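Local coordinates for aspartate--tRNA(Asp/Asn) ligase (Thermus thermophilus, PDB 1N9W), which attaches L-aspartate to both tRNA(Asp) and tRNA(Asn) with similar efficiency, first activating the amino acid with ATP to form Asp-AMP, at residues P53-L59 against E83-L89; R60-V66 against V77-E83; M231-E235 against P264-R269. All blocks are in the same frame, centred on the assembly; numbering follows the deposited sequence.

Interaction 1: residues P53-L59 against E83-L89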
ATOM      1  N   PRO B  53       7.624 -38.199   3.536  1.00 23.64           N
ATOM      2  CA  PRO B  53       6.986 -37.436   4.611  1.00 22.78           C
ATOM      3  C   PRO B  53       5.535 -37.189   4.204  1.00 21.83           C
ATOM      4  O   PRO B  53       5.158 -37.507   3.075  1.00 21.78           O
ATOM      5  CB  PRO B  53       7.807 -36.152   4.646  1.00 23.01           C
ATOM      6  CG  PRO B  53       8.085 -35.921   3.188  1.00 22.35           C
ATOM      7  CD  PRO B  53       8.428 -37.316   2.669  1.00 22.80           C
ATOM      8  N   LEU B  54       4.726 -36.626   5.098  1.00 20.60           N
ATOM      9  CA  LEU B  54       3.319 -36.365   4.788  1.00 19.66           C
ATOM     10  C   LEU B  54       3.127 -35.180   3.843  1.00 19.86           C
ATOM     11  O   LEU B  54       4.038 -34.382   3.637  1.00 17.80           O
ATOM     12  CB  LEU B  54       2.519 -36.104   6.083  1.00 18.17           C
ATOM     13  CG  LEU B  54       2.221 -37.298   7.006  1.00 24.25           C
ATOM     14  CD1 LEU B  54       1.615 -36.826   8.357  1.00 22.18           C
ATOM     15  CD2 LEU B  54       1.256 -38.241   6.290  1.00 19.93           C
ATOM     16  N   PRO B  55       1.930 -35.072   3.237  1.00 19.74           N
ATOM     17  CA  PRO B  55       1.650 -33.958   2.330  1.00 19.25           C
ATOM     18  C   PRO B  55       1.764 -32.652   3.125  1.00 20.34           C
ATOM     19  O   PRO B  55       1.523 -32.631   4.340  1.00 19.81           O
ATOM     20  CB  PRO B  55       0.220 -34.232   1.872  1.00 18.53           C
ATOM     21  CG  PRO B  55       0.140 -35.727   1.905  1.00 21.21           C
ATOM     22  CD  PRO B  55       0.865 -36.089   3.176  1.00 18.13           C
ATOM     23  N   GLU B  56       2.125 -31.583   2.424  1.00 19.09           N
ATOM     24  CA  GLU B  56       2.307 -30.250   2.987  1.00 20.00           C
ATOM     25  C   GLU B  56       3.610 -30.094   3.769  1.00 18.74           C
ATOM     26  O   GLU B  56       3.784 -29.135   4.520  1.00 22.41           O
ATOM     27  CB  GLU B  56       1.101 -29.827   3.850  1.00 19.70           C
ATOM     28  CG  GLU B  56      -0.139 -29.421   3.039  1.00 19.93           C
ATOM     29  CD  GLU B  56       0.177 -28.490   1.863  1.00 22.52           C
ATOM     30  OE1 GLU B  56       0.926 -27.502   2.044  1.00 22.18           O
ATOM     31  OE2 GLU B  56      -0.328 -28.749   0.748  1.00 20.08           O
ATOM     32  N   SER B  57       4.528 -31.042   3.615  1.00 18.56           N
ATOM     33  CA  SER B  57       5.824 -30.922   4.280  1.00 18.85           C
ATOM     34  C   SER B  57       6.622 -29.967   3.399  1.00 18.55           C
ATOM     35  O   SER B  57       6.436 -29.942   2.175  1.00 18.82           O
ATOM     36  CB  SER B  57       6.544 -32.276   4.350  1.00 18.77           C
ATOM     37  OG  SER B  57       6.068 -33.071   5.420  1.00 19.73           O
ATOM     38  N   ALA B  58       7.488 -29.164   4.008  1.00 18.51           N
ATOM     39  CA  ALA B  58       8.318 -28.237   3.243  1.00 17.30           C
ATOM     40  C   ALA B  58       9.527 -29.039   2.784  1.00 18.35           C
ATOM     41  O   ALA B  58      10.156 -29.737   3.581  1.00 16.19           O
ATOM     42  CB  ALA B  58       8.747 -27.066   4.114  1.00 15.83           C
ATOM     43  N   LEU B  59       9.853 -28.936   1.501  1.00 18.51           N
ATOM     44  CA  LEU B  59      10.966 -29.694   0.941  1.00 19.74           C
ATOM     45  C   LEU B  59      11.957 -28.917   0.091  1.00 20.60           C
ATOM     46  O   LEU B  59      11.688 -27.820  -0.404  1.00 19.59           O
ATOM     47  CB  LEU B  59      10.429 -30.805   0.041  1.00 20.50           C
ATOM     48  CG  LEU B  59       9.324 -31.755   0.456  1.00 23.63           C
ATOM     49  CD1 LEU B  59       8.995 -32.612  -0.749  1.00 22.95           C
ATOM     50  CD2 LEU B  59       9.749 -32.605   1.633  1.00 23.50           C
ATOM     51  N   GLU B  83      15.378 -33.434   0.503  1.00 25.33           N
ATOM     52  CA  GLU B  83      15.575 -33.038   1.901  1.00 25.09           C
ATOM     53  C   GLU B  83      14.258 -32.468   2.432  1.00 24.62           C
ATOM     54  O   GLU B  83      13.659 -31.592   1.810  1.00 23.67           O
ATOM     55  CB  GLU B  83      16.682 -31.969   2.021  1.00 24.10           C
ATOM     56  CG  GLU B  83      16.888 -31.463   3.464  1.00 25.24           C
ATOM     57  CD  GLU B  83      17.938 -30.350   3.616  1.00 25.65           C
ATOM     58  OE1 GLU B  83      18.209 -29.948   4.769  1.00 27.58           O
ATOM     59  OE2 GLU B  83      18.491 -29.874   2.608  1.00 28.26           O
ATOM     60  N   VAL B  84      13.811 -32.982   3.573  1.00 24.21           N
ATOM     61  CA  VAL B  84      12.583 -32.502   4.186  1.00 24.75           C
ATOM     62  C   VAL B  84      12.992 -31.379   5.126  1.00 24.32           C
ATOM     63  O   VAL B  84      13.664 -31.620   6.121  1.00 24.12           O
ATOM     64  CB  VAL B  84      11.884 -33.624   4.988  1.00 25.07           C
ATOM     65  CG1 VAL B  84      10.487 -33.187   5.419  1.00 23.17           C
ATOM     66  CG2 VAL B  84      11.806 -34.880   4.139  1.00 23.96           C
ATOM     67  N   LEU B  85      12.612 -30.151   4.785  1.00 22.43           N
ATOM     68  CA  LEU B  85      12.960 -28.983   5.592  1.00 21.82           C
ATOM     69  C   LEU B  85      12.062 -28.854   6.819  1.00 22.81           C
ATOM     70  O   LEU B  85      12.485 -28.364   7.864  1.00 23.29           O
ATOM     71  CB  LEU B  85      12.841 -27.718   4.735  1.00 21.39           C
ATOM     72  CG  LEU B  85      13.691 -27.743   3.462  1.00 22.78           C
ATOM     73  CD1 LEU B  85      13.351 -26.556   2.569  1.00 19.56           C
ATOM     74  CD2 LEU B  85      15.176 -27.728   3.864  1.00 21.39           C
ATOM     75  N   SER B  86      10.818 -29.298   6.677  1.00 21.88           N
ATOM     76  CA  SER B  86       9.857 -29.217   7.763  1.00 20.74           C
ATOM     77  C   SER B  86       8.727 -30.195   7.501  1.00 19.54           C
ATOM     78  O   SER B  86       7.814 -29.911   6.731  1.00 20.73           O
ATOM     79  CB  SER B  86       9.294 -27.798   7.855  1.00 20.14           C
ATOM     80  OG  SER B  86       8.356 -27.683   8.892  1.00 20.88           O
ATOM     81  N   PRO B  87       8.779 -31.375   8.135  1.00 19.89           N
ATOM     82  CA  PRO B  87       7.743 -32.396   7.961  1.00 19.18           C
ATOM     83  C   PRO B  87       6.409 -32.030   8.602  1.00 20.51           C
ATOM     84  O   PRO B  87       6.359 -31.512   9.721  1.00 21.41           O
ATOM     85  CB  PRO B  87       8.365 -33.635   8.607  1.00 19.13           C
ATOM     86  CG  PRO B  87       9.208 -33.054   9.702  1.00 20.15           C
ATOM     87  CD  PRO B  87       9.856 -31.857   9.026  1.00 20.85           C
ATOM     88  N   ALA B  88       5.325 -32.293   7.886  1.00 20.54           N
ATOM     89  CA  ALA B  88       4.007 -32.016   8.430  1.00 23.24           C
ATOM     90  C   ALA B  88       3.773 -33.137   9.449  1.00 24.91           C
ATOM     91  O   ALA B  88       4.279 -34.238   9.276  1.00 22.43           O
ATOM     92  CB  ALA B  88       2.967 -32.052   7.330  1.00 24.38           C
ATOM     93  N   LEU B  89       3.021 -32.866  10.510  1.00 28.36           N
ATOM     94  CA  LEU B  89       2.797 -33.885  11.533  1.00 31.65           C
ATOM     95  C   LEU B  89       1.475 -34.622  11.407  1.00 34.27           C
ATOM     96  O   LEU B  89       1.357 -35.762  11.844  1.00 36.22           O
ATOM     97  CB  LEU B  89       2.884 -33.258  12.931  1.00 30.71           C
ATOM     98  CG  LEU B  89       4.204 -32.605  13.367  1.00 31.90           C
ATOM     99  CD1 LEU B  89       4.106 -32.146  14.821  1.00 31.35           C
ATOM    100  CD2 LEU B  89       5.338 -33.610  13.218  1.00 30.13           C
TER
HETATM  101  O   HOH W   1       5.729 -35.867   7.644  1.00 18.57           O
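Backbone hydrogen bonds hold the start of one OB-fold strand against the chain leaving another. Ala58 N donates to Ser86 O at 2.8 Å, and Ala58 O accepts two amides, Leu85 N at 2.8 Å and Ser86 N at 3.2 Å. Two residues facing one make this a classic beta bulge, and the register slips by one before Leu59 pairs with Val84, an antiparallel non-hydrogen-bonded pair. A CA-H...O contact from Leu59 CA to Glu83 O (3.4 Å) accompanies it.

Upstream, Leu54 to Ser57 form a type II turn with Glu56 at positive phi. Ser57 OG ties this turn to the other segment: it donates to Leu54 O (3.0 Å) and accepts from Ala88 N (2.7 Å). A water adds a bridge, donating to Ala88 O at 2.7 Å and accepting from Leu54 N at 2.8 Å.

The apolar contacts are small. Pro53 CG meets Val84 CG2 at 4.0 Å, Leu59 CD2 meets Val84 CG1 at 3.9 Å, and Leu54 CB lies 4.3 Å from Ala88 CB.

On the other edge of residues 53-59 runs strand 15-28, where Leu22 bonds to the backbone of Glu56 and Ser57; the Glu56 carboxylate turns off to Arg37 and Arg117. Residues 85-89 face the second subunit, with Ser86 OG bonded to Met384 O of that chain, so this corner of the anticodon-binding domain also lies at the dimer interface.

Interaction 2: residues R60-V66 against V77-E83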
ATOM      1  N   ARG B  60      13.107 -29.540  -0.092  1.00 19.25           N
ATOM      2  CA  ARG B  60      14.133 -29.014  -0.960  1.00 19.74           C
ATOM      3  C   ARG B  60      14.421 -30.206  -1.868  1.00 19.99           C
ATOM      4  O   ARG B  60      14.575 -31.330  -1.381  1.00 18.28           O
ATOM      5  CB  ARG B  60      15.382 -28.634  -0.167  1.00 23.13           C
ATOM      6  CG  ARG B  60      16.573 -28.325  -1.039  1.00 25.84           C
ATOM      7  CD  ARG B  60      17.701 -27.716  -0.236  1.00 29.47           C
ATOM      8  NE  ARG B  60      18.959 -27.922  -0.919  1.00 33.79           N
ATOM      9  CZ  ARG B  60      19.610 -29.081  -0.956  1.00 36.70           C
ATOM     10  NH1 ARG B  60      19.127 -30.145  -0.330  1.00 36.09           N
ATOM     11  NH2 ARG B  60      20.737 -29.188  -1.654  1.00 38.93           N
ATOM     12  N   VAL B  61      14.438 -29.974  -3.176  1.00 19.25           N
ATOM     13  CA  VAL B  61      14.715 -31.034  -4.136  1.00 20.32           C
ATOM     14  C   VAL B  61      15.805 -30.646  -5.127  1.00 21.76           C
ATOM     15  O   VAL B  61      15.774 -29.566  -5.728  1.00 21.29           O
ATOM     16  CB  VAL B  61      13.468 -31.430  -4.974  1.00 20.12           C
ATOM     17  CG1 VAL B  61      13.887 -32.418  -6.080  1.00 18.70           C
ATOM     18  CG2 VAL B  61      12.383 -32.057  -4.084  1.00 18.06           C
ATOM     19  N   ARG B  62      16.771 -31.542  -5.289  1.00 23.92           N
ATOM     20  CA  ARG B  62      17.867 -31.335  -6.237  1.00 25.88           C
ATOM     21  C   ARG B  62      17.731 -32.425  -7.295  1.00 24.29           C
ATOM     22  O   ARG B  62      17.664 -33.610  -6.968  1.00 23.70           O
ATOM     23  CB  ARG B  62      19.217 -31.453  -5.521  1.00 28.72           C
ATOM     24  CG  ARG B  62      20.420 -31.451  -6.461  1.00 37.42           C
ATOM     25  CD  ARG B  62      21.740 -31.400  -5.688  1.00 43.16           C
ATOM     26  NE  ARG B  62      21.981 -32.596  -4.860  1.00 47.39           N
ATOM     27  CZ  ARG B  62      22.564 -33.712  -5.294  1.00 47.37           C
ATOM     28  NH1 ARG B  62      22.975 -33.806  -6.554  1.00 50.26           N
ATOM     29  NH2 ARG B  62      22.744 -34.724  -4.464  1.00 47.03           N
ATOM     30  N   GLY B  63      17.682 -32.030  -8.560  1.00 23.71           N
ATOM     31  CA  GLY B  63      17.540 -33.020  -9.608  1.00 23.68           C
ATOM     32  C   GLY B  63      17.603 -32.540 -11.042  1.00 23.33           C
ATOM     33  O   GLY B  63      17.738 -31.344 -11.310  1.00 21.22           O
ATOM     34  N   LEU B  64      17.489 -33.499 -11.961  1.00 23.40           N
ATOM     35  CA  LEU B  64      17.556 -33.252 -13.402  1.00 24.55           C
ATOM     36  C   LEU B  64      16.205 -32.950 -14.050  1.00 24.41           C
ATOM     37  O   LEU B  64      15.244 -33.706 -13.882  1.00 23.81           O
ATOM     38  CB  LEU B  64      18.173 -34.482 -14.087  1.00 25.33           C
ATOM     39  CG  LEU B  64      18.339 -34.455 -15.605  1.00 27.70           C
ATOM     40  CD1 LEU B  64      19.501 -33.533 -15.950  1.00 26.79           C
ATOM     41  CD2 LEU B  64      18.598 -35.872 -16.133  1.00 28.72           C
ATOM     42  N   VAL B  65      16.139 -31.846 -14.789  1.00 24.68           N
ATOM     43  CA  VAL B  65      14.918 -31.458 -15.490  1.00 24.07           C
ATOM     44  C   VAL B  65      14.806 -32.296 -16.761  1.00 27.46           C
ATOM     45  O   VAL B  65      15.668 -32.239 -17.644  1.00 28.30           O
ATOM     46  CB  VAL B  65      14.928 -29.947 -15.860  1.00 22.43           C
ATOM     47  CG1 VAL B  65      13.610 -29.546 -16.548  1.00 20.96           C
ATOM     48  CG2 VAL B  65      15.136 -29.107 -14.591  1.00 23.71           C
ATOM     49  N   VAL B  66      13.737 -33.080 -16.839  1.00 28.88           N
ATOM     50  CA  VAL B  66      13.489 -33.957 -17.973  1.00 28.64           C
ATOM     51  C   VAL B  66      12.126 -33.681 -18.603  1.00 29.70           C
ATOM     52  O   VAL B  66      11.129 -33.460 -17.909  1.00 28.95           O
ATOM     53  CB  VAL B  66      13.570 -35.434 -17.531  1.00 31.21           C
ATOM     54  CG1 VAL B  66      13.226 -36.356 -18.690  1.00 32.09           C
ATOM     55  CG2 VAL B  66      14.973 -35.730 -17.014  1.00 29.84           C
ATOM     56  N   VAL B  77      11.112 -33.467 -12.763  1.00 24.11           N
ATOM     57  CA  VAL B  77      12.437 -33.379 -12.171  1.00 23.70           C
ATOM     58  C   VAL B  77      12.772 -34.731 -11.562  1.00 23.97           C
ATOM     59  O   VAL B  77      12.067 -35.207 -10.672  1.00 25.14           O
ATOM     60  CB  VAL B  77      12.537 -32.308 -11.060  1.00 23.39           C
ATOM     61  CG1 VAL B  77      13.907 -32.399 -10.392  1.00 24.12           C
ATOM     62  CG2 VAL B  77      12.340 -30.913 -11.629  1.00 23.16           C
ATOM     63  N   GLN B  78      13.831 -35.360 -12.053  1.00 24.26           N
ATOM     64  CA  GLN B  78      14.248 -36.645 -11.511  1.00 26.08           C
ATOM     65  C   GLN B  78      15.193 -36.320 -10.347  1.00 26.22           C
ATOM     66  O   GLN B  78      16.323 -35.880 -10.545  1.00 25.88           O
ATOM     67  CB  GLN B  78      14.914 -37.482 -12.626  1.00 26.11           C
ATOM     68  CG  GLN B  78      13.902 -38.374 -13.415  1.00 28.88           C
ATOM     69  CD  GLN B  78      14.276 -38.642 -14.882  1.00 31.34           C
ATOM     70  OE1 GLN B  78      15.396 -39.046 -15.189  1.00 31.18           O
ATOM     71  NE2 GLN B  78      13.323 -38.428 -15.789  1.00 27.20           N
ATOM     72  N   ALA B  79      14.700 -36.520  -9.126  1.00 25.84           N
ATOM     73  CA  ALA B  79      15.457 -36.204  -7.918  1.00 27.23           C
ATOM     74  C   ALA B  79      16.739 -36.989  -7.667  1.00 28.56           C
ATOM     75  O   ALA B  79      16.768 -38.217  -7.754  1.00 28.18           O
ATOM     76  CB  ALA B  79      14.542 -36.321  -6.698  1.00 26.68           C
ATOM     77  N   LYS B  80      17.797 -36.258  -7.339  1.00 29.22           N
ATOM     78  CA  LYS B  80      19.076 -36.862  -7.016  1.00 31.67           C
ATOM     79  C   LYS B  80      19.121 -36.805  -5.486  1.00 31.58           C
ATOM     80  O   LYS B  80      19.807 -37.592  -4.822  1.00 31.51           O
ATOM     81  CB  LYS B  80      20.227 -36.024  -7.591  1.00 36.19           C
ATOM     82  CG  LYS B  80      19.997 -35.528  -9.016  1.00 40.93           C
ATOM     83  CD  LYS B  80      20.264 -36.592 -10.068  1.00 45.16           C
ATOM     84  CE  LYS B  80      21.755 -36.828 -10.244  1.00 45.90           C
ATOM     85  NZ  LYS B  80      22.013 -37.831 -11.312  1.00 46.75           N
ATOM     86  N   GLU B  81      18.366 -35.867  -4.927  1.00 29.37           N
ATOM     87  CA  GLU B  81      18.329 -35.688  -3.482  1.00 30.17           C
ATOM     88  C   GLU B  81      17.024 -35.031  -3.038  1.00 27.21           C
ATOM     89  O   GLU B  81      16.521 -34.127  -3.696  1.00 25.85           O
ATOM     90  CB  GLU B  81      19.538 -34.839  -3.056  1.00 30.07           C
ATOM     91  CG  GLU B  81      19.496 -34.281  -1.639  1.00 35.46           C
ATOM     92  CD  GLU B  81      20.799 -33.564  -1.257  1.00 37.35           C
ATOM     93  OE1 GLU B  81      21.451 -32.977  -2.150  1.00 35.47           O
ATOM     94  OE2 GLU B  81      21.149 -33.571  -0.061  1.00 38.93           O
ATOM     95  N   VAL B  82      16.473 -35.513  -1.932  1.00 25.57           N
ATOM     96  CA  VAL B  82      15.252 -34.944  -1.397  1.00 24.71           C
ATOM     97  C   VAL B  82      15.493 -34.696   0.093  1.00 24.85           C
ATOM     98  O   VAL B  82      15.819 -35.620   0.839  1.00 25.97           O
ATOM     99  CB  VAL B  82      14.035 -35.894  -1.622  1.00 21.67           C
ATOM    100  CG1 VAL B  82      12.783 -35.309  -1.005  1.00 18.24           C
ATOM    101  CG2 VAL B  82      13.815 -36.100  -3.117  1.00 20.60           C
ATOM    102  N   GLU B  83      15.378 -33.434   0.503  1.00 25.33           N
ATOM    103  CA  GLU B  83      15.575 -33.038   1.901  1.00 25.09           C
ATOM    104  C   GLU B  83      14.258 -32.468   2.432  1.00 24.62           C
ATOM    105  O   GLU B  83      13.659 -31.592   1.810  1.00 23.67           O
ATOM    106  CB  GLU B  83      16.682 -31.969   2.021  1.00 24.10           C
ATOM    107  CG  GLU B  83      16.888 -31.463   3.464  1.00 25.24           C
ATOM    108  CD  GLU B  83      17.938 -30.350   3.616  1.00 25.65           C
ATOM    109  OE1 GLU B  83      18.209 -29.948   4.769  1.00 27.58           O
ATOM    110  OE2 GLU B  83      18.491 -29.874   2.608  1.00 28.26           O
TER
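Arg62 lays its guanidinium over Lys80 CB, NH1 3.7 Å from that carbon, and meets Glu81 edge-on: NE donates to Glu81 OE1 at 2.8 Å and NH2 to the same oxygen at 3.2 Å. Beside it Arg60 NH1 makes a salt bridge to Glu83 OE2 (3.0 Å), and a long one from Arg60 NH2 to Glu81 OE1 (3.9 Å) links the pairs on one face of the sheet.

Underneath, the strands pair antiparallel. Arg60 and Glu83 exchange two backbone bonds of 2.9 Å between N and O; Leu64 bonds Gln78 (N to O 3.0 Å, O to N 2.8 Å). Between them Arg62 O takes both Lys80 N (2.7 Å) and Glu81 N (3.1 Å), a classic bulge where the second strand turns a corner. Gly63 fits just beyond it: a CB there would clash with Gln78 O, 3.2 Å from Gly63 CA. Gln78 NE2 bonds to Glu76, which interacts with tRNA.

The opposite face is apolar, Val61 CG1 lying 4.0 Å from Ala79 CB and 4.3 Å from Val77 CG1. Val45 of strand 41-47 packs on Val61 and Ala79 there, inside the OB barrel, while strand 15-28 flanks residues 60-66 along their other edge, its Glu17 taking Arg60 NE.

Interaction 3: residues M231-E235 against P264-R269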
ATOM      1  N   MET B 231     -14.815  10.352 -13.325  1.00 40.50           N
ATOM      2  CA  MET B 231     -15.187   9.187 -14.133  1.00 40.36           C
ATOM      3  C   MET B 231     -14.129   8.873 -15.191  1.00 38.69           C
ATOM      4  O   MET B 231     -13.739   7.715 -15.358  1.00 38.60           O
ATOM      5  CB  MET B 231     -16.574   9.397 -14.781  1.00 39.33           C
ATOM      6  CG  MET B 231     -17.744   8.975 -13.871  1.00 39.57           C
ATOM      7  SD  MET B 231     -19.448   9.266 -14.501  1.00 36.15           S
ATOM      8  CE  MET B 231     -19.819  10.854 -13.718  1.00 34.31           C
ATOM      9  N   ARG B 232     -13.652   9.898 -15.889  1.00 37.54           N
ATOM     10  CA  ARG B 232     -12.622   9.690 -16.898  1.00 37.83           C
ATOM     11  C   ARG B 232     -11.337   9.174 -16.235  1.00 36.83           C
ATOM     12  O   ARG B 232     -10.627   8.348 -16.807  1.00 35.76           O
ATOM     13  CB  ARG B 232     -12.347  10.995 -17.654  1.00 41.89           C
ATOM     14  CG  ARG B 232     -13.355  11.280 -18.771  1.00 46.37           C
ATOM     15  CD  ARG B 232     -13.718  12.756 -18.833  1.00 50.87           C
ATOM     16  NE  ARG B 232     -12.534  13.612 -18.802  1.00 54.12           N
ATOM     17  CZ  ARG B 232     -12.568  14.916 -18.546  1.00 56.26           C
ATOM     18  NH1 ARG B 232     -13.731  15.512 -18.301  1.00 56.09           N
ATOM     19  NH2 ARG B 232     -11.442  15.619 -18.525  1.00 56.54           N
ATOM     20  N   LEU B 233     -11.050   9.656 -15.030  1.00 36.06           N
ATOM     21  CA  LEU B 233      -9.867   9.225 -14.305  1.00 36.53           C
ATOM     22  C   LEU B 233      -9.984   7.748 -13.928  1.00 35.93           C
ATOM     23  O   LEU B 233      -9.074   6.962 -14.175  1.00 33.77           O
ATOM     24  CB  LEU B 233      -9.678  10.049 -13.030  1.00 37.16           C
ATOM     25  CG  LEU B 233      -8.642   9.481 -12.030  1.00 39.64           C
ATOM     26  CD1 LEU B 233      -7.246   9.682 -12.580  1.00 38.40           C
ATOM     27  CD2 LEU B 233      -8.780  10.174 -10.679  1.00 41.09           C
ATOM     28  N   GLU B 234     -11.112   7.381 -13.329  1.00 35.35           N
ATOM     29  CA  GLU B 234     -11.329   6.005 -12.921  1.00 36.35           C
ATOM     30  C   GLU B 234     -11.227   5.013 -14.073  1.00 35.99           C
ATOM     31  O   GLU B 234     -10.753   3.885 -13.892  1.00 35.79           O
ATOM     32  CB  GLU B 234     -12.674   5.856 -12.218  1.00 36.11           C
ATOM     33  CG  GLU B 234     -13.047   4.414 -11.989  1.00 38.77           C
ATOM     34  CD  GLU B 234     -14.090   4.226 -10.901  1.00 39.83           C
ATOM     35  OE1 GLU B 234     -14.962   5.108 -10.742  1.00 39.66           O
ATOM     36  OE2 GLU B 234     -14.034   3.180 -10.222  1.00 37.51           O
ATOM     37  N   GLU B 235     -11.669   5.428 -15.255  1.00 35.96           N
ATOM     38  CA  GLU B 235     -11.618   4.574 -16.445  1.00 35.78           C
ATOM     39  C   GLU B 235     -10.182   4.245 -16.802  1.00 34.37           C
ATOM     40  O   GLU B 235      -9.842   3.091 -17.061  1.00 34.19           O
ATOM     41  CB  GLU B 235     -12.284   5.272 -17.640  1.00 37.69           C
ATOM     42  CG  GLU B 235     -13.790   5.048 -17.736  1.00 42.10           C
ATOM     43  CD  GLU B 235     -14.422   5.773 -18.937  1.00 43.53           C
ATOM     44  OE1 GLU B 235     -13.866   5.697 -20.055  1.00 43.61           O
ATOM     45  OE2 GLU B 235     -15.480   6.396 -18.757  1.00 45.91           O
ATOM     46  N   PRO B 264     -12.456  -1.097 -20.270  1.00 51.00           N
ATOM     47  CA  PRO B 264     -13.014   0.013 -19.489  1.00 52.54           C
ATOM     48  C   PRO B 264     -12.776   1.387 -20.106  1.00 53.25           C
ATOM     49  O   PRO B 264     -12.118   2.233 -19.507  1.00 54.12           O
ATOM     50  CB  PRO B 264     -12.307  -0.118 -18.138  1.00 52.35           C
ATOM     51  CG  PRO B 264     -11.925  -1.554 -18.077  1.00 51.84           C
ATOM     52  CD  PRO B 264     -11.452  -1.821 -19.475  1.00 51.34           C
ATOM     53  N   GLN B 265     -13.303   1.611 -21.303  1.00 54.00           N
ATOM     54  CA  GLN B 265     -13.142   2.902 -21.955  1.00 54.38           C
ATOM     55  C   GLN B 265     -14.480   3.363 -22.516  1.00 54.23           C
ATOM     56  O   GLN B 265     -15.234   2.564 -23.071  1.00 53.32           O
ATOM     57  CB  GLN B 265     -12.098   2.807 -23.065  1.00 55.72           C
ATOM     58  CG  GLN B 265     -12.081   4.004 -23.983  1.00 57.65           C
ATOM     59  CD  GLN B 265     -10.777   4.127 -24.735  1.00 60.53           C
ATOM     60  OE1 GLN B 265     -10.281   3.156 -25.317  1.00 62.29           O
ATOM     61  NE2 GLN B 265     -10.213   5.328 -24.738  1.00 62.11           N
ATOM     62  N   ASP B 266     -14.775   4.649 -22.363  1.00 54.45           N
ATOM     63  CA  ASP B 266     -16.034   5.189 -22.855  1.00 55.71           C
ATOM     64  C   ASP B 266     -17.185   4.371 -22.288  1.00 56.16           C
ATOM     65  O   ASP B 266     -18.098   3.958 -23.007  1.00 55.98           O
ATOM     66  CB  ASP B 266     -16.058   5.155 -24.384  1.00 57.13           C
ATOM     67  CG  ASP B 266     -15.162   6.208 -25.000  1.00 58.04           C
ATOM     68  OD1 ASP B 266     -14.700   6.010 -26.143  1.00 60.23           O
ATOM     69  OD2 ASP B 266     -14.928   7.247 -24.345  1.00 58.90           O
ATOM     70  N   ILE B 267     -17.124   4.130 -20.984  1.00 56.68           N
ATOM     71  CA  ILE B 267     -18.147   3.362 -20.290  1.00 56.29           C
ATOM     72  C   ILE B 267     -19.494   4.060 -20.365  1.00 57.51           C
ATOM     73  O   ILE B 267     -19.589   5.274 -20.168  1.00 56.79           O
ATOM     74  CB  ILE B 267     -17.786   3.174 -18.813  1.00 55.92           C
ATOM     75  CG1 ILE B 267     -16.475   2.390 -18.704  1.00 55.85           C
ATOM     76  CG2 ILE B 267     -18.917   2.465 -18.089  1.00 54.63           C
ATOM     77  CD1 ILE B 267     -15.978   2.243 -17.289  1.00 54.57           C
ATOM     78  N   PRO B 268     -20.559   3.297 -20.654  1.00 58.33           N
ATOM     79  CA  PRO B 268     -21.933   3.805 -20.762  1.00 59.58           C
ATOM     80  C   PRO B 268     -22.413   4.567 -19.526  1.00 59.88           C
ATOM     81  O   PRO B 268     -22.385   4.043 -18.413  1.00 59.29           O
ATOM     82  CB  PRO B 268     -22.744   2.535 -21.004  1.00 59.78           C
ATOM     83  CG  PRO B 268     -21.794   1.694 -21.797  1.00 59.73           C
ATOM     84  CD  PRO B 268     -20.498   1.880 -21.051  1.00 58.54           C
ATOM     85  N   ARG B 269     -22.851   5.806 -19.733  1.00 60.85           N
ATOM     86  CA  ARG B 269     -23.348   6.648 -18.647  1.00 62.07           C
ATOM     87  C   ARG B 269     -24.874   6.523 -18.610  1.00 62.96           C
ATOM     88  O   ARG B 269     -25.516   6.407 -19.655  1.00 63.09           O
ATOM     89  CB  ARG B 269     -22.964   8.114 -18.890  1.00 63.05           C
ATOM     90  CG  ARG B 269     -21.477   8.389 -19.167  1.00 63.71           C
ATOM     91  CD  ARG B 269     -20.633   8.438 -17.895  1.00 64.06           C
ATOM     92  NE  ARG B 269     -19.358   9.140 -18.079  1.00 64.21           N
ATOM     93  CZ  ARG B 269     -18.292   8.644 -18.706  1.00 64.06           C
ATOM     94  NH1 ARG B 269     -18.320   7.426 -19.228  1.00 62.70           N
ATOM     95  NH2 ARG B 269     -17.184   9.369 -18.806  1.00 65.04           N
TER
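Pro264 opens the loop beside the C-terminal end of residues 231-235, within helix 227-248, its CA 5.7 Å from that of Glu235. The chain then wraps round the Glu235 carboxylate. Gln265 points its CB away and contributes backbone, its C lying 3.4 Å from Glu235 OE1; Asp266 donates its N to Glu235 OE1 at 2.7 Å. Ile267 turns back toward the helix, and its CD1 rests 3.6 Å from Glu235 CG. Past Pro268, Arg269 brings its guanidinium toward the helix: NH1 makes a salt bridge to Glu235 OE2 (3.1 Å) and a weak hydrogen bond to Ile267 O (2.7 Å), while NE lies 3.6 Å from Met231 SD. Glu228, about one turn before Met231 on the helix, takes Arg269 NH2.

A buried glutamate thus holds a loop to helix 227-248 through a backbone amide and an arginine. Met231 and Ile267 both pack on Phe313 of the large mixed sheet, in the helix-on-sheet arrangement of the class II synthetase catalytic domain.

How the interactions relate
Interactions 1 and 2 are consecutive parts of one OB-fold sheet: both use strands 58-67 and 81-84, share Glu83, and touch where Leu85 CD1 lies 4.0 Å from Arg60 CB. Each contains a classic bulge. Interaction 2 has one apolar face in the barrel and a charged outer one, whereas interaction 1 frays into turn, serine and water contacts beside the second subunit. Interaction 3 lies about 50 Å from both, centre to centre, across the chain's centre in the catalytic domain. It has no strand pairing: a buried glutamate side chain, rather than backbone register, links helix and loop. All three are partly buried; interaction 2 buries the largest area, interaction 3 the smallest.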